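Local coordinates for methylaspartate ammonia-lyase (Citrobacter amalonaticus, PDB 1KKO), which catalyses the reversible anti elimination of ammonia from (2S,3S)-3-methyl-L-aspartate to give mesaconate, with magnesium as cofactor, at residues E102-D107 with R114-L119; L245-D248 with V252-A255; G279-Q284 with I316-D321. One frame throughout, in Å; residues are numbered along the deposited sequence.

Interaction 1: residues E102-D107 with R114-L119; sequences EGRDVD and RFFDKL
An off-centre cation-pi stack of Arg-104 on Phe-115, with Phe-116 set over a face of the guanidinium, joins a loop to the helix that follows it in the N-terminal domain, the part of this enolase-superfamily enzyme that precedes the TIM barrel. Residues 102-107 lead out of helix 86-101, and 114-119 continue along helix 110-118. The backbones stay well apart, the nearest CA atoms, of Arg-104 and Phe-115, being 11.4 Å from each other, and the arginine side chain spans the distance. Its CG stands anti to the backbone N (chi1 172°), and the chain runs out toward the helix before bending at chi3, which turns the guanidinium flat onto Phe-115. The two planes are 25° apart, and CZ of Arg-104 lies 4.6 Å from the centroid of the Phe-115 ring. The touch is displaced to the CD2-CE2 side of the ring, with NH2 of Arg-104 3.6 Å from CE2 of Phe-115. Phe-116 meets the guanidinium differently: its CE2 sits over one guanidinium face, with the planes inclined at 63°. The two phenylalanines also pack on each other, CD2 of Phe-115 lying over the centre of the Phe-116 ring. Hydrogen bonds fix the cation in this position, NE of Arg-104 giving to Leu-100 O and NH1 to Asn-112 OD1, so both neighbouring helices hold it. Phe-116, buried, continues inward onto Leu-100 and Leu-101 of helix 86-101 and onto Leu-134 and Leu-138 of helix 128-146. Beyond the arginine the loop is braced by an Asx turn, in which the backbone N of Asp-107 donates to OD1 of Asp-105 at 2.9 Å, from above the carboxylate plane.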
ATOM      1  N   GLU A 102      23.471  -9.717 -16.647  1.00 14.73           N
ATOM      2  CA  GLU A 102      23.176  -9.855 -18.066  1.00 15.44           C
ATOM      3  C   GLU A 102      23.892 -11.102 -18.593  1.00 15.71           C
ATOM      4  O   GLU A 102      25.069 -11.336 -18.303  1.00 16.60           O
ATOM      5  CB  GLU A 102      23.526  -8.574 -18.818  1.00 15.64           C
ATOM      6  CG  GLU A 102      22.620  -7.441 -18.350  1.00 16.51           C
ATOM      7  CD  GLU A 102      22.800  -6.129 -19.074  1.00 17.93           C
ATOM      8  OE1 GLU A 102      21.880  -5.280 -18.960  1.00 17.55           O
ATOM      9  OE2 GLU A 102      23.841  -5.920 -19.744  1.00 20.21           O
ATOM     10  N   GLY A 103      23.149 -11.928 -19.312  1.00 15.36           N
ATOM     11  CA  GLY A 103      23.679 -13.172 -19.850  1.00 15.68           C
ATOM     12  C   GLY A 103      23.604 -14.339 -18.890  1.00 15.66           C
ATOM     13  O   GLY A 103      23.905 -15.475 -19.252  1.00 16.08           O
ATOM     14  N   ARG A 104      23.202 -14.083 -17.649  1.00 15.88           N
ATOM     15  CA  ARG A 104      23.135 -15.131 -16.645  1.00 15.58           C
ATOM     16  C   ARG A 104      21.933 -16.026 -16.857  1.00 15.58           C
ATOM     17  O   ARG A 104      20.831 -15.553 -17.154  1.00 15.35           O
ATOM     18  CB  ARG A 104      23.086 -14.509 -15.249  1.00 15.50           C
ATOM     19  CG  ARG A 104      22.825 -15.456 -14.093  1.00 16.46           C
ATOM     20  CD  ARG A 104      23.002 -14.752 -12.747  1.00 16.79           C
ATOM     21  NE  ARG A 104      24.364 -14.255 -12.637  1.00 18.12           N
ATOM     22  CZ  ARG A 104      25.348 -14.900 -12.024  1.00 19.19           C
ATOM     23  NH1 ARG A 104      25.110 -16.043 -11.400  1.00 19.46           N
ATOM     24  NH2 ARG A 104      26.563 -14.376 -12.027  1.00 21.12           N
ATOM     25  N   ASP A 105      22.141 -17.327 -16.709  1.00 15.95           N
ATOM     26  CA  ASP A 105      21.065 -18.277 -16.857  1.00 16.31           C
ATOM     27  C   ASP A 105      20.190 -18.289 -15.609  1.00 15.99           C
ATOM     28  O   ASP A 105      20.697 -18.255 -14.489  1.00 16.45           O
ATOM     29  CB  ASP A 105      21.593 -19.683 -17.128  1.00 17.48           C
ATOM     30  CG  ASP A 105      20.519 -20.574 -17.654  1.00 20.14           C
ATOM     31  OD1 ASP A 105      19.830 -21.189 -16.837  1.00 21.07           O
ATOM     32  OD2 ASP A 105      20.248 -20.669 -18.873  1.00 24.99           O
ATOM     33  N   VAL A 106      18.876 -18.352 -15.804  1.00 15.47           N
ATOM     34  CA  VAL A 106      17.931 -18.334 -14.695  1.00 14.76           C
ATOM     35  C   VAL A 106      17.048 -19.571 -14.654  1.00 15.18           C
ATOM     36  O   VAL A 106      16.008 -19.572 -14.025  1.00 14.91           O
ATOM     37  CB  VAL A 106      17.052 -17.040 -14.697  1.00 14.62           C
ATOM     38  CG1 VAL A 106      17.899 -15.836 -14.416  1.00 14.42           C
ATOM     39  CG2 VAL A 106      16.315 -16.899 -16.011  1.00 14.41           C
ATOM     40  N   ASP A 107      17.448 -20.651 -15.324  1.00 15.71           N
ATOM     41  CA  ASP A 107      16.631 -21.853 -15.263  1.00 16.38           C
ATOM     42  C   ASP A 107      16.488 -22.356 -13.835  1.00 15.87           C
ATOM     43  O   ASP A 107      15.503 -22.989 -13.508  1.00 16.25           O
ATOM     44  CB  ASP A 107      17.209 -22.962 -16.125  1.00 17.04           C
ATOM     45  CG  ASP A 107      16.935 -22.753 -17.589  1.00 19.74           C
ATOM     46  OD1 ASP A 107      16.195 -21.801 -17.946  1.00 20.91           O
ATOM     47  OD2 ASP A 107      17.417 -23.516 -18.460  1.00 22.90           O
ATOM     48  N   ARG A 114      22.799 -17.880  -4.199  1.00 14.17           N
ATOM     49  CA  ARG A 114      24.012 -18.090  -3.418  1.00 14.84           C
ATOM     50  C   ARG A 114      25.170 -17.234  -3.921  1.00 14.37           C
ATOM     51  O   ARG A 114      25.918 -16.655  -3.131  1.00 14.73           O
ATOM     52  CB  ARG A 114      24.423 -19.556  -3.451  1.00 15.70           C
ATOM     53  CG  ARG A 114      23.578 -20.449  -2.569  1.00 17.65           C
ATOM     54  CD  ARG A 114      24.191 -21.837  -2.404  1.00 21.37           C
ATOM     55  NE  ARG A 114      24.039 -22.628  -3.620  1.00 23.97           N
ATOM     56  CZ  ARG A 114      23.117 -23.565  -3.795  1.00 24.94           C
ATOM     57  NH1 ARG A 114      22.269 -23.864  -2.818  1.00 26.30           N
ATOM     58  NH2 ARG A 114      23.040 -24.215  -4.953  1.00 25.13           N
ATOM     59  N   PHE A 115      25.304 -17.119  -5.237  1.00 14.26           N
ATOM     60  CA  PHE A 115      26.391 -16.340  -5.796  1.00 14.31           C
ATOM     61  C   PHE A 115      26.342 -14.909  -5.300  1.00 13.47           C
ATOM     62  O   PHE A 115      27.322 -14.384  -4.793  1.00 14.29           O
ATOM     63  CB  PHE A 115      26.382 -16.375  -7.322  1.00 14.08           C
ATOM     64  CG  PHE A 115      27.355 -15.427  -7.941  1.00 14.60           C
ATOM     65  CD1 PHE A 115      28.686 -15.777  -8.090  1.00 15.98           C
ATOM     66  CD2 PHE A 115      26.959 -14.172  -8.347  1.00 15.07           C
ATOM     67  CE1 PHE A 115      29.581 -14.899  -8.639  1.00 17.46           C
ATOM     68  CE2 PHE A 115      27.860 -13.290  -8.891  1.00 15.66           C
ATOM     69  CZ  PHE A 115      29.174 -13.664  -9.041  1.00 16.30           C
ATOM     70  N   PHE A 116      25.183 -14.271  -5.426  1.00 13.55           N
ATOM     71  CA  PHE A 116      25.076 -12.894  -4.973  1.00 13.49           C
ATOM     72  C   PHE A 116      25.064 -12.757  -3.466  1.00 13.74           C
ATOM     73  O   PHE A 116      25.450 -11.719  -2.954  1.00 14.27           O
ATOM     74  CB  PHE A 116      23.859 -12.208  -5.603  1.00 13.78           C
ATOM     75  CG  PHE A 116      24.036 -11.966  -7.060  1.00 12.78           C
ATOM     76  CD1 PHE A 116      24.887 -10.979  -7.504  1.00 13.28           C
ATOM     77  CD2 PHE A 116      23.405 -12.759  -7.994  1.00 12.71           C
ATOM     78  CE1 PHE A 116      25.085 -10.774  -8.859  1.00 12.97           C
ATOM     79  CE2 PHE A 116      23.611 -12.562  -9.354  1.00 13.35           C
ATOM     80  CZ  PHE A 116      24.446 -11.574  -9.776  1.00 13.24           C
ATOM     81  N   ASP A 117      24.662 -13.805  -2.755  1.00 14.04           N
ATOM     82  CA  ASP A 117      24.618 -13.710  -1.305  1.00 15.13           C
ATOM     83  C   ASP A 117      26.005 -13.665  -0.685  1.00 16.59           C
ATOM     84  O   ASP A 117      26.145 -13.157   0.424  1.00 17.31           O
ATOM     85  CB  ASP A 117      23.840 -14.868  -0.691  1.00 14.77           C
ATOM     86  CG  ASP A 117      23.141 -14.472   0.578  1.00 14.58           C
ATOM     87  OD1 ASP A 117      22.428 -13.431   0.580  1.00 15.32           O
ATOM     88  OD2 ASP A 117      23.246 -15.141   1.615  1.00 15.28           O
ATOM     89  N   LYS A 118      27.003 -14.196  -1.395  1.00 17.98           N
ATOM     90  CA  LYS A 118      28.378 -14.298  -0.898  1.00 19.58           C
ATOM     91  C   LYS A 118      29.373 -13.399  -1.632  1.00 19.76           C
ATOM     92  O   LYS A 118      30.562 -13.360  -1.293  1.00 20.18           O
ATOM     93  CB  LYS A 118      28.848 -15.745  -1.010  1.00 20.57           C
ATOM     94  CG  LYS A 118      28.160 -16.703  -0.057  1.00 23.84           C
ATOM     95  CD  LYS A 118      26.868 -17.254  -0.607  1.00 27.01           C
ATOM     96  CE  LYS A 118      26.657 -18.676  -0.148  1.00 28.42           C
ATOM     97  NZ  LYS A 118      27.194 -18.895   1.242  1.00 28.91           N
ATOM     98  N   LEU A 119      28.889 -12.671  -2.627  1.00 20.07           N
ATOM     99  CA  LEU A 119      29.727 -11.773  -3.400  1.00 19.90           C
ATOM    100  C   LEU A 119      30.300 -10.632  -2.560  1.00 20.99           C
ATOM    101  O   LEU A 119      29.600 -10.025  -1.771  1.00 21.64           O
ATOM    102  CB  LEU A 119      28.888 -11.191  -4.532  1.00 18.91           C
ATOM    103  CG  LEU A 119      29.659 -10.347  -5.535  1.00 17.10           C
ATOM    104  CD1 LEU A 119      30.652 -11.190  -6.312  1.00 18.20           C
ATOM    105  CD2 LEU A 119      28.696  -9.657  -6.485  1.00 16.55           C
TER

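Interaction 2: residues L245-D248 with V252-A255; sequences LIFD and VRCA
Phe-247 carries the apolar part of this contact, packing against Arg-253 and Cys-254 where the backbones run close, with the CA atoms of Phe-247 and Arg-253 6.1 Å apart. CB of Phe-247 rests 3.8 Å from CB of Arg-253, and the same CB meets SG of Cys-254 at 4.1 Å. With chi1 at -64°, the ring is carried against the first turn of helix 251-260: the carbonyl O of Arg-253 lies over the centre of one face, while CG1 of Ile-246 covers the opposite face nearer the rim. The ring also meets that of Tyr-257, one turn further along.

The two segments form a tight helix-loop-helix turn at the surface of the TIM-barrel domain. Helix 242-246 ends as Phe-247 leaves helical angles, Asp-248 follows with a positive phi of 58°, and helix 251-260 begins three residues later. Ala-255 then faces helix 281-298, and Ile-246 faces helix 200-204.

The polar part belongs to the arginine, whose chain bends at chi3 back over the turn. Its guanidinium lies with one face toward the backbone carbonyl of Phe-247 and its plane 77° from that of the ring, NH2 of Arg-253 reaching the ring edge near CD1 of Phe-247 at 3.9 Å. Asp-248 approaches the guanidinium at its edge through OD1; the salt bridge is plausible in kind, but the modelled separation from NH1 is too short and its geometry doubtful.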
ATOM      1  N   LEU A 245      13.414  -3.018  31.005  1.00 18.37           N
ATOM      2  CA  LEU A 245      13.788  -1.753  31.629  1.00 18.90           C
ATOM      3  C   LEU A 245      13.104  -1.507  32.962  1.00 19.39           C
ATOM      4  O   LEU A 245      13.732  -0.952  33.870  1.00 19.84           O
ATOM      5  CB  LEU A 245      13.492  -0.583  30.695  1.00 18.62           C
ATOM      6  CG  LEU A 245      14.315  -0.501  29.415  1.00 19.36           C
ATOM      7  CD1 LEU A 245      13.870   0.689  28.608  1.00 19.74           C
ATOM      8  CD2 LEU A 245      15.803  -0.425  29.694  1.00 19.33           C
ATOM      9  N   ILE A 246      11.852  -1.919  33.118  1.00 19.84           N
ATOM     10  CA  ILE A 246      11.133  -1.650  34.361  1.00 20.39           C
ATOM     11  C   ILE A 246      11.354  -2.711  35.420  1.00 21.37           C
ATOM     12  O   ILE A 246      11.012  -2.492  36.577  1.00 22.29           O
ATOM     13  CB  ILE A 246       9.616  -1.411  34.139  1.00 20.13           C
ATOM     14  CG1 ILE A 246       8.928  -2.639  33.542  1.00 19.85           C
ATOM     15  CG2 ILE A 246       9.404  -0.185  33.267  1.00 20.08           C
ATOM     16  CD1 ILE A 246       7.422  -2.604  33.720  1.00 19.49           C
ATOM     17  N   PHE A 247      11.945  -3.846  35.050  1.00 21.71           N
ATOM     18  CA  PHE A 247      12.184  -4.905  36.030  1.00 22.39           C
ATOM     19  C   PHE A 247      13.663  -5.208  36.259  1.00 23.11           C
ATOM     20  O   PHE A 247      14.039  -6.348  36.545  1.00 23.08           O
ATOM     21  CB  PHE A 247      11.421  -6.167  35.638  1.00 22.41           C
ATOM     22  CG  PHE A 247       9.941  -5.984  35.647  1.00 22.54           C
ATOM     23  CD1 PHE A 247       9.286  -5.607  36.810  1.00 23.64           C
ATOM     24  CD2 PHE A 247       9.202  -6.153  34.486  1.00 22.37           C
ATOM     25  CE1 PHE A 247       7.930  -5.421  36.819  1.00 23.81           C
ATOM     26  CE2 PHE A 247       7.851  -5.967  34.489  1.00 22.86           C
ATOM     27  CZ  PHE A 247       7.204  -5.601  35.650  1.00 23.16           C
ATOM     28  N   ASP A 248      14.507  -4.196  36.120  1.00 24.24           N
ATOM     29  CA  ASP A 248      15.925  -4.356  36.434  1.00 25.01           C
ATOM     30  C   ASP A 248      16.597  -5.476  35.615  1.00 24.67           C
ATOM     31  O   ASP A 248      17.560  -6.085  36.078  1.00 24.91           O
ATOM     32  CB  ASP A 248      16.092  -4.659  37.940  1.00 25.73           C
ATOM     33  CG  ASP A 248      15.331  -3.674  38.845  1.00 27.62           C
ATOM     34  OD1 ASP A 248      14.433  -4.093  39.609  1.00 30.49           O
ATOM     35  OD2 ASP A 248      15.566  -2.467  38.877  1.00 29.60           O
ATOM     36  N   VAL A 252      13.208 -13.320  35.691  1.00 21.76           N
ATOM     37  CA  VAL A 252      12.140 -13.853  36.515  1.00 22.06           C
ATOM     38  C   VAL A 252      11.013 -12.830  36.731  1.00 21.79           C
ATOM     39  O   VAL A 252       9.835 -13.163  36.601  1.00 22.26           O
ATOM     40  CB  VAL A 252      12.708 -14.392  37.848  1.00 22.48           C
ATOM     41  CG1 VAL A 252      11.597 -14.708  38.823  1.00 23.13           C
ATOM     42  CG2 VAL A 252      13.560 -15.635  37.577  1.00 23.40           C
ATOM     43  N   ARG A 253      11.368 -11.585  37.036  1.00 21.63           N
ATOM     44  CA  ARG A 253      10.359 -10.548  37.238  1.00 21.58           C
ATOM     45  C   ARG A 253       9.677 -10.229  35.905  1.00 20.70           C
ATOM     46  O   ARG A 253       8.480  -9.958  35.857  1.00 20.75           O
ATOM     47  CB  ARG A 253      10.989  -9.292  37.837  1.00 21.97           C
ATOM     48  CG  ARG A 253      11.377  -9.448  39.313  1.00 23.66           C
ATOM     49  CD  ARG A 253      12.253  -8.337  39.850  1.00 25.72           C
ATOM     50  NE  ARG A 253      11.597  -7.035  39.835  1.00 26.80           N
ATOM     51  CZ  ARG A 253      12.245  -5.880  39.824  1.00 27.72           C
ATOM     52  NH1 ARG A 253      13.572  -5.863  39.819  1.00 28.13           N
ATOM     53  NH2 ARG A 253      11.573  -4.735  39.803  1.00 28.29           N
ATOM     54  N   CYS A 254      10.451 -10.274  34.828  1.00 19.72           N
ATOM     55  CA  CYS A 254       9.904 -10.057  33.496  1.00 19.39           C
ATOM     56  C   CYS A 254       8.858 -11.124  33.200  1.00 19.33           C
ATOM     57  O   CYS A 254       7.748 -10.814  32.757  1.00 18.50           O
ATOM     58  CB  CYS A 254      11.016 -10.096  32.450  1.00 19.31           C
ATOM     59  SG  CYS A 254      12.088  -8.633  32.433  1.00 19.56           S
ATOM     60  N   ALA A 255       9.205 -12.378  33.465  1.00 19.65           N
ATOM     61  CA  ALA A 255       8.297 -13.490  33.201  1.00 20.00           C
ATOM     62  C   ALA A 255       7.038 -13.396  34.051  1.00 20.63           C
ATOM     63  O   ALA A 255       5.943 -13.660  33.577  1.00 20.65           O
ATOM     64  CB  ALA A 255       8.992 -14.811  33.434  1.00 19.97           C
TER

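Interaction 3: residues G279-Q284 with I316-D321; sequences GNKPDQ and IVDFTD
Lys-281 reaches across from the first turn of helix 281-298 to Asp-318 on helix 313-321, two peripheral helices of the TIM barrel. Every torsion of the lysine is near anti, from chi1 178° outward, and this full extension puts NZ 2.7 Å from OD2 of Asp-318. The two side chains meet at about a right angle, and NZ of the lysine uses the anti lone pair of that oxygen. Asp-315 OD1 forms a second salt bridge to the same NZ, while the other oxygen of Asp-318, OD1, accepts from Gln-314 NE2.

Beneath the charges, CG of Gln-284 touches the Phe-319 ring at its edge, in plane, 3.9 Å from CZ, and CG of Lys-281 lies near CE1. The buried Gln-284 amide is bonded at both ends within the preceding loop: OE1 accepts from Ala-278 N and NE2 gives to Val-276 O.

Asn-280 is the N-cap of the helix: its OD1 accepts from the backbone N of Asp-283 at 2.9 Å, and its ND2 gives a bond back to OD2 of the same Asp-283. On the other helix, Ile-316 O accepts from both N and OG1 of Thr-320, which arrive from opposite faces of its plane.

With two carboxylates sharing one ammonium, Lys-281 is probably held protonated, and its single positive charge would offset only part of the negative charge that Asp-315 and Asp-318 bring to helix 313-321.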
ATOM      1  N   GLY A 279      21.253  -5.923  24.381  1.00 20.10           N
ATOM      2  CA  GLY A 279      22.285  -5.135  23.712  1.00 20.27           C
ATOM      3  C   GLY A 279      23.308  -5.871  22.881  1.00 20.55           C
ATOM      4  O   GLY A 279      24.177  -5.256  22.259  1.00 21.79           O
ATOM      5  N   ASN A 280      23.229  -7.189  22.874  1.00 20.04           N
ATOM      6  CA  ASN A 280      24.104  -7.991  22.041  1.00 20.02           C
ATOM      7  C   ASN A 280      23.480  -9.359  21.930  1.00 19.40           C
ATOM      8  O   ASN A 280      22.648  -9.742  22.743  1.00 18.67           O
ATOM      9  CB  ASN A 280      25.532  -8.072  22.599  1.00 20.22           C
ATOM     10  CG  ASN A 280      25.588  -8.726  23.950  1.00 21.06           C
ATOM     11  OD1 ASN A 280      25.448  -9.933  24.062  1.00 21.51           O
ATOM     12  ND2 ASN A 280      25.798  -7.929  24.989  1.00 22.58           N
ATOM     13  N   LYS A 281      23.900 -10.092  20.923  1.00 19.36           N
ATOM     14  CA  LYS A 281      23.321 -11.375  20.623  1.00 19.30           C
ATOM     15  C   LYS A 281      23.493 -12.444  21.721  1.00 19.31           C
ATOM     16  O   LYS A 281      22.509 -13.022  22.165  1.00 18.95           O
ATOM     17  CB  LYS A 281      23.851 -11.832  19.278  1.00 19.73           C
ATOM     18  CG  LYS A 281      23.383 -13.146  18.840  1.00 20.25           C
ATOM     19  CD  LYS A 281      24.108 -13.506  17.575  1.00 20.91           C
ATOM     20  CE  LYS A 281      23.908 -14.941  17.244  1.00 20.74           C
ATOM     21  NZ  LYS A 281      24.684 -15.319  16.041  1.00 18.50           N
ATOM     22  N   PRO A 282      24.709 -12.732  22.184  1.00 19.27           N
ATOM     23  CA  PRO A 282      24.837 -13.769  23.219  1.00 19.20           C
ATOM     24  C   PRO A 282      24.026 -13.484  24.487  1.00 18.56           C
ATOM     25  O   PRO A 282      23.379 -14.396  25.016  1.00 18.42           O
ATOM     26  CB  PRO A 282      26.341 -13.813  23.509  1.00 19.83           C
ATOM     27  CG  PRO A 282      26.984 -13.184  22.351  1.00 20.48           C
ATOM     28  CD  PRO A 282      26.010 -12.174  21.791  1.00 19.67           C
ATOM     29  N   ASP A 283      24.046 -12.246  24.974  1.00 18.08           N
ATOM     30  CA  ASP A 283      23.277 -11.909  26.164  1.00 18.19           C
ATOM     31  C   ASP A 283      21.769 -11.946  25.890  1.00 17.46           C
ATOM     32  O   ASP A 283      20.993 -12.269  26.775  1.00 17.51           O
ATOM     33  CB  ASP A 283      23.664 -10.532  26.710  1.00 18.56           C
ATOM     34  CG  ASP A 283      25.058 -10.502  27.317  1.00 20.56           C
ATOM     35  OD1 ASP A 283      25.619 -11.580  27.624  1.00 22.84           O
ATOM     36  OD2 ASP A 283      25.646  -9.430  27.525  1.00 21.86           O
ATOM     37  N   GLN A 284      21.361 -11.591  24.671  1.00 16.81           N
ATOM     38  CA  GLN A 284      19.945 -11.610  24.317  1.00 16.09           C
ATOM     39  C   GLN A 284      19.412 -13.049  24.345  1.00 15.87           C
ATOM     40  O   GLN A 284      18.343 -13.312  24.884  1.00 15.35           O
ATOM     41  CB  GLN A 284      19.735 -10.968  22.946  1.00 16.52           C
ATOM     42  CG  GLN A 284      18.278 -10.825  22.544  1.00 16.20           C
ATOM     43  CD  GLN A 284      17.502  -9.859  23.408  1.00 17.78           C
ATOM     44  OE1 GLN A 284      18.086  -9.084  24.172  1.00 20.22           O
ATOM     45  NE2 GLN A 284      16.180  -9.866  23.269  1.00 19.51           N
ATOM     46  N   ILE A 316      19.291 -16.805  13.516  1.00 11.94           N
ATOM     47  CA  ILE A 316      18.055 -17.537  13.736  1.00 12.23           C
ATOM     48  C   ILE A 316      18.353 -18.965  14.208  1.00 12.00           C
ATOM     49  O   ILE A 316      17.724 -19.472  15.133  1.00 12.11           O
ATOM     50  CB  ILE A 316      17.197 -17.506  12.463  1.00 12.37           C
ATOM     51  CG1 ILE A 316      16.697 -16.072  12.222  1.00 11.87           C
ATOM     52  CG2 ILE A 316      16.050 -18.495  12.571  1.00 12.70           C
ATOM     53  CD1 ILE A 316      16.380 -15.764  10.790  1.00 12.32           C
ATOM     54  N   VAL A 317      19.324 -19.600  13.573  1.00 11.84           N
ATOM     55  CA  VAL A 317      19.780 -20.923  13.987  1.00 12.23           C
ATOM     56  C   VAL A 317      20.227 -20.888  15.446  1.00 12.28           C
ATOM     57  O   VAL A 317      19.859 -21.770  16.233  1.00 12.91           O
ATOM     58  CB  VAL A 317      20.915 -21.399  13.070  1.00 12.57           C
ATOM     59  CG1 VAL A 317      21.641 -22.602  13.654  1.00 13.45           C
ATOM     60  CG2 VAL A 317      20.363 -21.729  11.703  1.00 13.09           C
ATOM     61  N   ASP A 318      20.987 -19.864  15.824  1.00 12.37           N
ATOM     62  CA  ASP A 318      21.505 -19.758  17.190  1.00 12.93           C
ATOM     63  C   ASP A 318      20.396 -19.562  18.228  1.00 12.81           C
ATOM     64  O   ASP A 318      20.414 -20.185  19.302  1.00 13.20           O
ATOM     65  CB  ASP A 318      22.526 -18.624  17.275  1.00 12.98           C
ATOM     66  CG  ASP A 318      23.797 -18.901  16.490  1.00 14.53           C
ATOM     67  OD1 ASP A 318      24.088 -20.071  16.154  1.00 16.14           O
ATOM     68  OD2 ASP A 318      24.575 -17.986  16.174  1.00 17.43           O
ATOM     69  N   PHE A 319      19.430 -18.694  17.931  1.00 12.18           N
ATOM     70  CA  PHE A 319      18.314 -18.508  18.845  1.00 12.56           C
ATOM     71  C   PHE A 319      17.486 -19.792  18.975  1.00 12.74           C
ATOM     72  O   PHE A 319      16.993 -20.114  20.056  1.00 13.02           O
ATOM     73  CB  PHE A 319      17.419 -17.339  18.409  1.00 12.46           C
ATOM     74  CG  PHE A 319      17.903 -15.977  18.850  1.00 13.10           C
ATOM     75  CD1 PHE A 319      18.962 -15.353  18.214  1.00 12.75           C
ATOM     76  CD2 PHE A 319      17.269 -15.323  19.879  1.00 14.33           C
ATOM     77  CE1 PHE A 319      19.383 -14.101  18.615  1.00 13.46           C
ATOM     78  CE2 PHE A 319      17.688 -14.066  20.280  1.00 14.72           C
ATOM     79  CZ  PHE A 319      18.733 -13.459  19.641  1.00 13.77           C
ATOM     80  N   THR A 320      17.312 -20.491  17.861  1.00 12.46           N
ATOM     81  CA  THR A 320      16.583 -21.753  17.838  1.00 12.55           C
ATOM     82  C   THR A 320      17.292 -22.846  18.636  1.00 12.69           C
ATOM     83  O   THR A 320      16.683 -23.496  19.481  1.00 13.30           O
ATOM     84  CB  THR A 320      16.399 -22.184  16.387  1.00 13.11           C
ATOM     85  OG1 THR A 320      15.574 -21.220  15.713  1.00 13.54           O
ATOM     86  CG2 THR A 320      15.655 -23.518  16.287  1.00 13.44           C
ATOM     87  N   ASP A 321      18.582 -23.026  18.383  1.00 12.58           N
ATOM     88  CA  ASP A 321      19.330 -24.100  19.033  1.00 13.31           C
ATOM     89  C   ASP A 321      19.358 -23.931  20.537  1.00 14.02           C
ATOM     90  O   ASP A 321      19.467 -24.904  21.261  1.00 14.67           O
ATOM     91  CB  ASP A 321      20.763 -24.121  18.535  1.00 13.51           C
ATOM     92  CG  ASP A 321      20.897 -24.615  17.116  1.00 14.23           C
ATOM     93  OD1 ASP A 321      19.913 -25.138  16.555  1.00 13.73           O
ATOM     94  OD2 ASP A 321      21.986 -24.531  16.506  1.00 16.26           O
TER

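In the fold
From the N terminus the contacts follow one another in series, none nested in or crossing another. Interaction 1 closes over only six intervening residues, most of them helical, in the N-terminal domain, tying the exit of helix 86-101 to helix 110-118. The chain then enters the barrel, where interaction 2 closes the still shorter turn between helices 242-246 and 251-260. Interaction 3 spans 31 residues, including strand 303-306, and joins helices 281-298 and 313-321; its Gln-284 side chain is about 7 Å from that of the magnesium ligand Asp-307. Interactions 2 and 3 have centres 19 Å apart, and helix 281-298, which carries Lys-281 and Gln-284 of interaction 3, also packs on Val-252 and Ala-255 of interaction 2. Interaction 1 lies 47 Å from interaction 2, centre to centre.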